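Local structure of GCN5-related N-acetyltransferase:Aminotransferase, class-II (Rhodopseudomonas palustris, 2FIW) at residues Phe25-Ser28 / Ile29-Thr33; Tyr89-Pro92 / Asp93-Gly96; Asp122-Asp125 / Asn126-Glu129. The protein probably transfers the acetyl group of acetyl coenzyme A, which it binds, to an amine acceptor, as other GCN5-related N-acetyltransferases do. All coordinates share one frame; numbering follows the deposited sequence. Where two conformers were deposited one is given.

Contact 1: Phe25-Ser28 / Ile29-Thr33; sequences FVAS and IEQLT. With ACO (acetyl coenzyme *a), chain C.
Ile29 sets its terminal methyl, CD1, squarely over the middle of the Phe25 ring, 3.6 Å from the centroid and only 13° off the ring normal, a CH-pi contact made within a single helical turn. Both side chains are turned to allow it: the ring swings back beside its own carbonyl carbon (chi1 167°), while CG1 of Ile29 stays beside the backbone N and the chain runs on extended to CD1. The ring also meets Tyr89 edge-to-face and Phe55 at an angle.

Along this turn the backbone is regular, with Glu30 N donating to Val26 O at 3.0 Å. The last link, Leu32 N to Ser28 O, is also 3.0 Å long but noticeably bent (133°). Here the helix closes: Thr33 leaves helical geometry, and its OG1 donates to Ile29 O at 2.6 Å while also bonding Gln42.

The cofactor side is carried by Ser28 and Leu32. Ser28 OG is hydrogen-bonded to Val90 O and lies 2.6 Å from O9P of acetyl coenzyme A; Leu32 CD1 comes within 3.5 Å of the same oxygen. This is the C-terminal end of helix 18-32, flanking the pantetheine arm in the manner of the GNAT fold.

Contact 2: Tyr89-Pro92 / Asp93-Gly96; sequences YVHP and DYVG. With ACO (acetyl coenzyme *a), chain C.
His91 and Asp93 run alongside each other in one direction, joined by a hydrogen bond from Asp93 N to His91 ND1 of 3.2 Å. ND1 is turned toward the following backbone because CG stands opposite the backbone N (chi1 -164°), yet the donor is still tilted 29° from the ring plane. Along the ring edge, Asp93 OD2 comes 3.2 Å from His91 CE1, with carboxylate and imidazole planes turned 45° against each other. Pro92 CD sits over one face of the ring, offset toward its rim.

A second bond, Tyr94 N to His91 O at 3.0 Å, closes a type I beta turn over His91-Tyr94, and Tyr94 presents its ring edge, at CD2, to His91 CB. The turn leads out of strand 84-90, at whose end Val90 N holds the pantetheine amide oxygen O9P at 3.0 Å. In the loop before helix 99-112, the pyrophosphate-binding region of GNAT enzymes, Gly96 N donates almost straight to the phosphate oxygen O4A at 2.9 Å.

Both methyls of Val90 border the phosphate, CG2 more closely, at 3.2 Å from the phosphoester oxygen O6A. CG1, anti to the backbone N, also packs against Val95 CG1 at 3.9 Å. Val95 CG2 touches Pro92 O.

Contact 3: Asp122-Asp125 / Asn126-Glu129; sequences DASD and NAAE. With ACO (acetyl coenzyme *a), chain C.
Ser124 and Asn126 close together on one carbonyl of the cofactor, the pantetheine amide oxygen O5P. Asn126 ND2 donates to it at 2.6 Å, though the N-H is well bent from a straight line (131°). Ser124 OG lies within hydrogen-bonding distance of two acceptors, 2.8 Å from O5P and 2.9 Å from Asn126 OD1. The three polar groups thus form a small triangle, and the bond from ND2 to O5P is consistent with the way the asparagine amide is turned. Asn126 reaches this place because CG lies between its backbone N and carbonyl carbon (chi1 50°). Ala127 CB adds an apolar touch on C3P of the cofactor at 3.7 Å.

In the backbone, Ala127 N gives a weak bond to Ser124 O at 3.0 Å. One residue further along, a water bridges the chain, donating to Asp125 O at 2.9 Å and accepting from Glu129 N at 2.7 Å. Asp125 forms a salt bridge to Arg141 through OD1, the backbone N of Asp125 is bonded to Tyr37 OH, and Glu129 forms a salt bridge to Lys133.

The turn carries the chain from strand 118-123 into helix 128-132, with Ala123 and Ala128 both packed on Met156 of the adjacent strand 149-159.

Overall arrangement
The three contacts line the pantetheine arm of acetyl coenzyme A: contacts 1 and 2 share the amide oxygen O9P, while contact 3 takes O5P, nearer the thioester. Contact 2 extends further, to the phosphate oxygen O4A. Contacts 1 and 2, with centres 9 Å apart, touch directly: Gln31 CD packs on Pro92 CG at 3.4 Å and Leu32 CD1 on Val95 CG1 at 3.6 Å. Contact 3, centred 13 Å from contact 1, meets it where Thr33 CG2 lies 3.5 Å from Asn126 ND2. Contacts 2 and 3 come no closer than about 7 Å between nearest atoms. They lie at the ends of the neighbouring parallel strands 84-90 and 118-123, between which GNAT enzymes characteristically seat the cofactor.

Contact 1: Phe25-Ser28 / Ile29-Thr33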
loop_
_atom_site.group_PDB
_atom_site.type_symbol
_atom_site.label_atom_id
_atom_site.label_comp_id
_atom_site.label_asym_id
_atom_site.label_seq_id
_atom_site.Cartn_x
_atom_site.Cartn_y
_atom_site.Cartn_z
ATOM N N PHE A 25 -7.389 -2.009 5.050
ATOM C CA PHE A 25 -7.339 -0.815 4.224
ATOM C C PHE A 25 -8.043 0.359 4.931
ATOM O O PHE A 25 -7.445 1.432 5.095
ATOM C CB PHE A 25 -7.964 -1.165 2.867
ATOM C CG PHE A 25 -8.278 0.014 1.972
ATOM C CD1 PHE A 25 -9.566 0.569 1.950
ATOM C CD2 PHE A 25 -7.327 0.491 1.073
ATOM C CE1 PHE A 25 -9.866 1.623 1.091
ATOM C CE2 PHE A 25 -7.603 1.539 0.221
ATOM C CZ PHE A 25 -8.877 2.112 0.212
ATOM N N VAL A 26 -9.283 0.153 5.378
ATOM C CA VAL A 26 -9.998 1.231 6.056
ATOM C C VAL A 26 -9.387 1.559 7.422
ATOM O O VAL A 26 -9.339 2.731 7.782
ATOM C CB VAL A 26 -11.569 1.058 6.140
ATOM C CG1 VAL A 26 -12.125 0.337 4.945
ATOM C CG2 VAL A 26 -11.998 0.413 7.418
ATOM N N ALA A 27 -8.916 0.554 8.171
ATOM C CA ALA A 27 -8.336 0.808 9.490
ATOM C C ALA A 27 -7.006 1.541 9.387
ATOM O O ALA A 27 -6.697 2.402 10.201
ATOM C CB ALA A 27 -8.184 -0.472 10.250
ATOM N N SER A 28 -6.223 1.192 8.371
ATOM C CA SER A 28 -4.946 1.849 8.066
ATOM C C SER A 28 -5.141 3.335 7.742
ATOM O O SER A 28 -4.403 4.194 8.213
ATOM C CB SER A 28 -4.297 1.143 6.877
ATOM O OG SER A 28 -2.996 1.635 6.626
ATOM N N ILE A 29 -6.146 3.623 6.918
ATOM C CA ILE A 29 -6.493 4.984 6.535
ATOM C C ILE A 29 -7.023 5.821 7.724
ATOM O O ILE A 29 -6.525 6.918 7.986
ATOM C CB ILE A 29 -7.482 4.965 5.358
ATOM C CG1 ILE A 29 -6.771 4.422 4.105
ATOM C CG2 ILE A 29 -8.137 6.362 5.128
ATOM C CD1 ILE A 29 -7.727 3.981 3.017
ATOM N N GLU A 30 -8.030 5.305 8.420
ATOM C CA GLU A 30 -8.614 5.998 9.568
ATOM C C GLU A 30 -7.528 6.404 10.552
ATOM O O GLU A 30 -7.372 7.586 10.896
ATOM C CB GLU A 30 -9.631 5.095 10.269
ATOM C CG GLU A 30 -10.905 4.831 9.463
ATOM C CD GLU A 30 -11.837 3.846 10.145
ATOM O OE1 GLU A 30 -11.370 3.071 11.019
ATOM O OE2 GLU A 30 -13.039 3.844 9.795
ATOM N N GLN A 31 -6.743 5.412 10.955
ATOM C CA GLN A 31 -5.818 5.558 12.084
ATOM C C GLN A 31 -4.432 6.105 11.753
ATOM O O GLN A 31 -3.747 6.587 12.656
ATOM C CB GLN A 31 -5.699 4.237 12.871
ATOM C CG GLN A 31 -7.055 3.683 13.386
ATOM C CD GLN A 31 -6.925 2.410 14.249
ATOM O OE1 GLN A 31 -6.106 2.343 15.186
ATOM N NE2 GLN A 31 -7.751 1.392 13.937
ATOM N N LEU A 32 -3.982 6.041 10.495
ATOM C CA LEU A 32 -2.581 6.418 10.223
ATOM C C LEU A 32 -2.351 7.684 9.417
ATOM O O LEU A 32 -1.208 8.060 9.172
ATOM C CB LEU A 32 -1.788 5.245 9.618
ATOM C CG LEU A 32 -1.769 3.937 10.418
ATOM C CD1 LEU A 32 -1.361 2.767 9.546
ATOM C CD2 LEU A 32 -0.872 4.047 11.672
ATOM N N THR A 33 -3.426 8.354 9.020
ATOM C CA THR A 33 -3.313 9.447 8.049
ATOM C C THR A 33 -3.743 10.835 8.563
ATOM O O THR A 33 -3.780 11.781 7.782
ATOM C CB THR A 33 -4.098 9.129 6.748
ATOM O OG1 THR A 33 -5.494 9.111 7.035
ATOM C CG2 THR A 33 -3.700 7.762 6.169
HETATM N N1A ACO C . 12.163 0.235 15.718
HETATM C C2A ACO C . 12.099 1.470 15.181
HETATM N N3A ACO C . 11.667 1.666 13.920
HETATM C C4A ACO C . 11.268 0.627 13.121
HETATM C C5A ACO C . 11.304 -0.672 13.601
HETATM C C6A ACO C . 11.789 -0.861 15.002
HETATM N N6A ACO C . 11.861 -2.098 15.555
HETATM N N7A ACO C . 10.864 -1.486 12.615
HETATM C C8A ACO C . 10.559 -0.706 11.549
HETATM N N9A ACO C . 10.815 0.573 11.861
HETATM C C1B ACO C . 10.631 1.791 11.027
HETATM C C2B ACO C . 11.382 1.793 9.709
HETATM O O2B ACO C . 12.736 2.212 9.890
HETATM C C3B ACO C . 10.580 2.803 8.905
HETATM O O3B ACO C . 11.145 4.112 8.996
HETATM P P3B ACO C . 10.917 5.235 7.850
HETATM O O7A ACO C . 9.497 5.767 8.011
HETATM O O8A ACO C . 11.110 4.493 6.548
HETATM O O9A ACO C . 11.999 6.245 8.167
HETATM C C4B ACO C . 9.174 2.795 9.518
HETATM O O4B ACO C . 9.250 2.026 10.720
HETATM C C5B ACO C . 8.129 2.163 8.598
HETATM O O5B ACO C . 8.663 0.926 8.102
HETATM P P1A ACO C . 7.832 -0.450 8.095
HETATM O O1A ACO C . 7.631 -0.931 9.517
HETATM O O2A ACO C . 8.539 -1.318 7.077
HETATM O O3A ACO C . 6.433 0.050 7.459
HETATM P P2A ACO C . 5.011 -0.178 8.136
HETATM O O4A ACO C . 4.923 0.718 9.342
HETATM O O5A ACO C . 4.812 -1.659 8.288
HETATM O O6A ACO C . 3.978 0.351 7.006
HETATM C CBP ACO C . 2.880 2.136 5.662
HETATM C CCP ACO C . 4.184 1.510 6.185
HETATM C CDP ACO C . 3.243 3.436 4.954
HETATM C CEP ACO C . 2.199 1.180 4.696
HETATM C CAP ACO C . 1.884 2.405 6.816
HETATM O OAP ACO C . 2.344 3.455 7.684
HETATM C C9P ACO C . 0.420 2.633 6.450
HETATM O O9P ACO C . -0.412 1.602 6.344
HETATM N N8P ACO C . -0.011 3.814 6.279
HETATM C C7P ACO C . -1.368 4.289 5.977
HETATM C C6P ACO C . -1.855 3.948 4.567
HETATM C C5P ACO C . -0.939 4.590 3.570
HETATM O O5P ACO C . -0.553 5.743 3.716
HETATM N N4P ACO C . -0.572 3.830 2.549
HETATM C C3P ACO C . 0.326 4.228 1.484
HETATM C C2P ACO C . -0.506 4.941 0.430
HETATM S S1P ACO C . 0.512 4.918 -0.997
HETATM C C ACO C . -0.150 3.737 -1.969
HETATM O O ACO C . -0.840 2.847 -1.483
HETATM C CH3 ACO C . 0.079 3.792 -3.272
#

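Contact 2: Tyr89-Pro92 / Asp93-Gly96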
loop_
_atom_site.group_PDB
_atom_site.type_symbol
_atom_site.label_atom_id
_atom_site.label_comp_id
_atom_site.label_asym_id
_atom_site.label_seq_id
_atom_site.Cartn_x
_atom_site.Cartn_y
_atom_site.Cartn_z
ATOM N N TYR A 89 -0.833 -1.079 2.442
ATOM C CA TYR A 89 -1.633 -0.809 3.644
ATOM C C TYR A 89 -1.303 -1.826 4.730
ATOM O O TYR A 89 -1.546 -3.023 4.577
ATOM C CB TYR A 89 -3.148 -0.792 3.329
ATOM C CG TYR A 89 -3.507 0.281 2.343
ATOM C CD1 TYR A 89 -3.820 1.574 2.776
ATOM C CD2 TYR A 89 -3.491 0.026 0.965
ATOM C CE1 TYR A 89 -4.117 2.596 1.861
ATOM C CE2 TYR A 89 -3.784 1.033 0.033
ATOM C CZ TYR A 89 -4.103 2.318 0.489
ATOM O OH TYR A 89 -4.389 3.332 -0.413
ATOM N N VAL A 90 -0.715 -1.342 5.810
ATOM C CA VAL A 90 -0.437 -2.150 6.993
ATOM C C VAL A 90 -1.462 -1.799 8.056
ATOM O O VAL A 90 -1.784 -0.628 8.228
ATOM C CB VAL A 90 1.001 -1.882 7.519
ATOM C CG1 VAL A 90 1.309 -2.726 8.805
ATOM C CG2 VAL A 90 2.023 -2.161 6.400
ATOM N N HIS A 91 -1.981 -2.801 8.761
ATOM C CA HIS A 91 -2.940 -2.566 9.836
ATOM C C HIS A 91 -2.286 -1.658 10.875
ATOM O O HIS A 91 -1.086 -1.811 11.130
ATOM C CB HIS A 91 -3.382 -3.894 10.473
ATOM C CG HIS A 91 -4.614 -3.777 11.312
ATOM N ND1 HIS A 91 -4.570 -3.491 12.664
ATOM C CD2 HIS A 91 -5.925 -3.857 10.985
ATOM C CE1 HIS A 91 -5.805 -3.417 13.134
ATOM N NE2 HIS A 91 -6.647 -3.642 12.139
ATOM N N PRO A 92 -3.045 -0.683 11.441
ATOM C CA PRO A 92 -2.487 0.256 12.433
ATOM C C PRO A 92 -1.879 -0.405 13.684
ATOM O O PRO A 92 -0.941 0.119 14.255
ATOM C CB PRO A 92 -3.683 1.129 12.814
ATOM C CG PRO A 92 -4.870 0.446 12.312
ATOM C CD PRO A 92 -4.460 -0.385 11.157
ATOM N N ASP A 93 -2.401 -1.560 14.080
ATOM C CA ASP A 93 -1.843 -2.314 15.191
ATOM C C ASP A 93 -0.501 -2.995 14.899
ATOM O O ASP A 93 0.141 -3.485 15.823
ATOM C CB ASP A 93 -2.878 -3.316 15.715
ATOM C CG ASP A 93 -4.053 -2.620 16.401
ATOM O OD1 ASP A 93 -3.815 -1.577 17.046
ATOM O OD2 ASP A 93 -5.206 -3.091 16.287
ATOM N N TYR A 94 -0.058 -2.990 13.638
ATOM C CA TYR A 94 1.163 -3.716 13.271
ATOM C C TYR A 94 2.214 -2.911 12.535
ATOM O O TYR A 94 3.125 -3.488 11.918
ATOM C CB TYR A 94 0.816 -4.969 12.489
ATOM C CG TYR A 94 -0.025 -5.920 13.301
ATOM C CD1 TYR A 94 0.573 -6.878 14.120
ATOM C CD2 TYR A 94 -1.414 -5.849 13.266
ATOM C CE1 TYR A 94 -0.186 -7.748 14.876
ATOM C CE2 TYR A 94 -2.192 -6.712 14.031
ATOM C CZ TYR A 94 -1.567 -7.657 14.831
ATOM O OH TYR A 94 -2.336 -8.524 15.568
ATOM N N VAL A 95 2.101 -1.586 12.606
ATOM C CA VAL A 95 3.045 -0.682 11.935
ATOM C C VAL A 95 4.359 -0.641 12.715
ATOM O O VAL A 95 4.388 -1.033 13.877
ATOM C CB VAL A 95 2.438 0.756 11.721
ATOM C CG1 VAL A 95 1.302 0.701 10.739
ATOM C CG2 VAL A 95 1.955 1.365 13.046
ATOM N N GLY A 96 5.439 -0.203 12.074
ATOM C CA GLY A 96 6.765 -0.186 12.706
ATOM C C GLY A 96 7.399 -1.559 12.964
ATOM O O GLY A 96 8.233 -1.713 13.863
HETATM N N1A ACO C . 12.163 0.235 15.718
HETATM C C2A ACO C . 12.099 1.470 15.181
HETATM N N3A ACO C . 11.667 1.666 13.920
HETATM C C4A ACO C . 11.268 0.627 13.121
HETATM C C5A ACO C . 11.304 -0.672 13.601
HETATM C C6A ACO C . 11.789 -0.861 15.002
HETATM N N6A ACO C . 11.861 -2.098 15.555
HETATM N N7A ACO C . 10.864 -1.486 12.615
HETATM C C8A ACO C . 10.559 -0.706 11.549
HETATM N N9A ACO C . 10.815 0.573 11.861
HETATM C C1B ACO C . 10.631 1.791 11.027
HETATM C C2B ACO C . 11.382 1.793 9.709
HETATM O O2B ACO C . 12.736 2.212 9.890
HETATM C C3B ACO C . 10.580 2.803 8.905
HETATM O O3B ACO C . 11.145 4.112 8.996
HETATM P P3B ACO C . 10.917 5.235 7.850
HETATM O O7A ACO C . 9.497 5.767 8.011
HETATM O O8A ACO C . 11.110 4.493 6.548
HETATM O O9A ACO C . 11.999 6.245 8.167
HETATM C C4B ACO C . 9.174 2.795 9.518
HETATM O O4B ACO C . 9.250 2.026 10.720
HETATM C C5B ACO C . 8.129 2.163 8.598
HETATM O O5B ACO C . 8.663 0.926 8.102
HETATM P P1A ACO C . 7.832 -0.450 8.095
HETATM O O1A ACO C . 7.631 -0.931 9.517
HETATM O O2A ACO C . 8.539 -1.318 7.077
HETATM O O3A ACO C . 6.433 0.050 7.459
HETATM P P2A ACO C . 5.011 -0.178 8.136
HETATM O O4A ACO C . 4.923 0.718 9.342
HETATM O O5A ACO C . 4.812 -1.659 8.288
HETATM O O6A ACO C . 3.978 0.351 7.006
HETATM C CBP ACO C . 2.880 2.136 5.662
HETATM C CCP ACO C . 4.184 1.510 6.185
HETATM C CDP ACO C . 3.243 3.436 4.954
HETATM C CEP ACO C . 2.199 1.180 4.696
HETATM C CAP ACO C . 1.884 2.405 6.816
HETATM O OAP ACO C . 2.344 3.455 7.684
HETATM C C9P ACO C . 0.420 2.633 6.450
HETATM O O9P ACO C . -0.412 1.602 6.344
HETATM N N8P ACO C . -0.011 3.814 6.279
HETATM C C7P ACO C . -1.368 4.289 5.977
HETATM C C6P ACO C . -1.855 3.948 4.567
HETATM C C5P ACO C . -0.939 4.590 3.570
HETATM O O5P ACO C . -0.553 5.743 3.716
HETATM N N4P ACO C . -0.572 3.830 2.549
HETATM C C3P ACO C . 0.326 4.228 1.484
HETATM C C2P ACO C . -0.506 4.941 0.430
HETATM S S1P ACO C . 0.512 4.918 -0.997
HETATM C C ACO C . -0.150 3.737 -1.969
HETATM O O ACO C . -0.840 2.847 -1.483
HETATM C CH3 ACO C . 0.079 3.792 -3.272
#

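Contact 3: Asp122-Asp125 / Asn126-Glu129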
loop_
_atom_site.group_PDB
_atom_site.type_symbol
_atom_site.label_atom_id
_atom_site.label_comp_id
_atom_site.label_asym_id
_atom_site.label_seq_id
_atom_site.Cartn_x
_atom_site.Cartn_y
_atom_site.Cartn_z
ATOM N N ASP A 122 2.354 6.542 -6.479
ATOM C CA ASP A 122 1.754 7.818 -6.104
ATOM C C ASP A 122 1.544 7.787 -4.590
ATOM O O ASP A 122 0.495 7.345 -4.105
ATOM C CB ASP A 122 0.414 8.021 -6.825
ATOM C CG ASP A 122 0.579 8.320 -8.311
ATOM O OD1 ASP A 122 1.624 8.872 -8.712
ATOM O OD2 ASP A 122 -0.353 8.006 -9.085
ATOM N N ALA A 123 2.555 8.254 -3.854
ATOM C CA ALA A 123 2.614 8.061 -2.409
ATOM C C ALA A 123 1.764 9.079 -1.687
ATOM O O ALA A 123 1.840 10.261 -1.992
ATOM C CB ALA A 123 4.063 8.148 -1.921
ATOM N N SER A 124 0.960 8.616 -0.733
ATOM C CA SER A 124 0.255 9.496 0.194
ATOM C C SER A 124 1.261 10.259 1.063
ATOM O O SER A 124 2.385 9.806 1.252
ATOM C CB SER A 124 -0.697 8.689 1.067
ATOM O OG SER A 124 0.015 7.789 1.906
ATOM N N ASP A 125 0.860 11.425 1.570
ATOM C CA ASP A 125 1.777 12.336 2.258
ATOM C C ASP A 125 2.400 11.712 3.496
ATOM O O ASP A 125 3.530 12.026 3.850
ATOM C CB ASP A 125 1.068 13.646 2.630
ATOM C CG ASP A 125 0.723 14.519 1.407
ATOM O OD1 ASP A 125 1.002 14.118 0.246
ATOM O OD2 ASP A 125 0.170 15.623 1.617
ATOM N N ASN A 126 1.658 10.820 4.140
ATOM C CA ASN A 126 2.115 10.121 5.343
ATOM C C ASN A 126 3.104 8.978 5.056
ATOM O O ASN A 126 3.911 8.624 5.927
ATOM C CB ASN A 126 0.915 9.593 6.121
ATOM C CG ASN A 126 -0.039 8.812 5.245
ATOM O OD1 ASN A 126 -0.548 9.328 4.243
ATOM N ND2 ASN A 126 -0.285 7.559 5.611
ATOM N N ALA A 127 3.038 8.419 3.842
ATOM C CA ALA A 127 3.929 7.354 3.410
ATOM C C ALA A 127 5.077 7.912 2.574
ATOM O O ALA A 127 5.984 7.188 2.186
ATOM C CB ALA A 127 3.166 6.319 2.625
ATOM N N ALA A 128 5.046 9.206 2.299
ATOM C CA ALA A 128 6.104 9.838 1.513
ATOM C C ALA A 128 7.535 9.551 2.038
ATOM O O ALA A 128 8.429 9.203 1.266
ATOM C CB ALA A 128 5.848 11.341 1.420
ATOM N N GLU A 129 7.737 9.714 3.343
ATOM C CA GLU A 129 9.053 9.531 3.974
ATOM C C GLU A 129 9.496 8.068 3.927
ATOM O O GLU A 129 10.630 7.780 3.542
ATOM C CB GLU A 129 9.037 10.070 5.404
ATOM C CG GLU A 129 10.324 9.894 6.191
ATOM C CD GLU A 129 11.449 10.867 5.791
ATOM O OE1 GLU A 129 11.824 10.935 4.585
ATOM O OE2 GLU A 129 11.988 11.544 6.713
HETATM N N1A ACO C . 12.163 0.235 15.718
HETATM C C2A ACO C . 12.099 1.470 15.181
HETATM N N3A ACO C . 11.667 1.666 13.920
HETATM C C4A ACO C . 11.268 0.627 13.121
HETATM C C5A ACO C . 11.304 -0.672 13.601
HETATM C C6A ACO C . 11.789 -0.861 15.002
HETATM N N6A ACO C . 11.861 -2.098 15.555
HETATM N N7A ACO C . 10.864 -1.486 12.615
HETATM C C8A ACO C . 10.559 -0.706 11.549
HETATM N N9A ACO C . 10.815 0.573 11.861
HETATM C C1B ACO C . 10.631 1.791 11.027
HETATM C C2B ACO C . 11.382 1.793 9.709
HETATM O O2B ACO C . 12.736 2.212 9.890
HETATM C C3B ACO C . 10.580 2.803 8.905
HETATM O O3B ACO C . 11.145 4.112 8.996
HETATM P P3B ACO C . 10.917 5.235 7.850
HETATM O O7A ACO C . 9.497 5.767 8.011
HETATM O O8A ACO C . 11.110 4.493 6.548
HETATM O O9A ACO C . 11.999 6.245 8.167
HETATM C C4B ACO C . 9.174 2.795 9.518
HETATM O O4B ACO C . 9.250 2.026 10.720
HETATM C C5B ACO C . 8.129 2.163 8.598
HETATM O O5B ACO C . 8.663 0.926 8.102
HETATM P P1A ACO C . 7.832 -0.450 8.095
HETATM O O1A ACO C . 7.631 -0.931 9.517
HETATM O O2A ACO C . 8.539 -1.318 7.077
HETATM O O3A ACO C . 6.433 0.050 7.459
HETATM P P2A ACO C . 5.011 -0.178 8.136
HETATM O O4A ACO C . 4.923 0.718 9.342
HETATM O O5A ACO C . 4.812 -1.659 8.288
HETATM O O6A ACO C . 3.978 0.351 7.006
HETATM C CBP ACO C . 2.880 2.136 5.662
HETATM C CCP ACO C . 4.184 1.510 6.185
HETATM C CDP ACO C . 3.243 3.436 4.954
HETATM C CEP ACO C . 2.199 1.180 4.696
HETATM C CAP ACO C . 1.884 2.405 6.816
HETATM O OAP ACO C . 2.344 3.455 7.684
HETATM C C9P ACO C . 0.420 2.633 6.450
HETATM O O9P ACO C . -0.412 1.602 6.344
HETATM N N8P ACO C . -0.011 3.814 6.279
HETATM C C7P ACO C . -1.368 4.289 5.977
HETATM C C6P ACO C . -1.855 3.948 4.567
HETATM C C5P ACO C . -0.939 4.590 3.570
HETATM O O5P ACO C . -0.553 5.743 3.716
HETATM N N4P ACO C . -0.572 3.830 2.549
HETATM C C3P ACO C . 0.326 4.228 1.484
HETATM C C2P ACO C . -0.506 4.941 0.430
HETATM S S1P ACO C . 0.512 4.918 -0.997
HETATM C C ACO C . -0.150 3.737 -1.969
HETATM O O ACO C . -0.840 2.847 -1.483
HETATM C CH3 ACO C . 0.079 3.792 -3.272
HETATM O O HOH W 1 6.036 11.091 4.930
#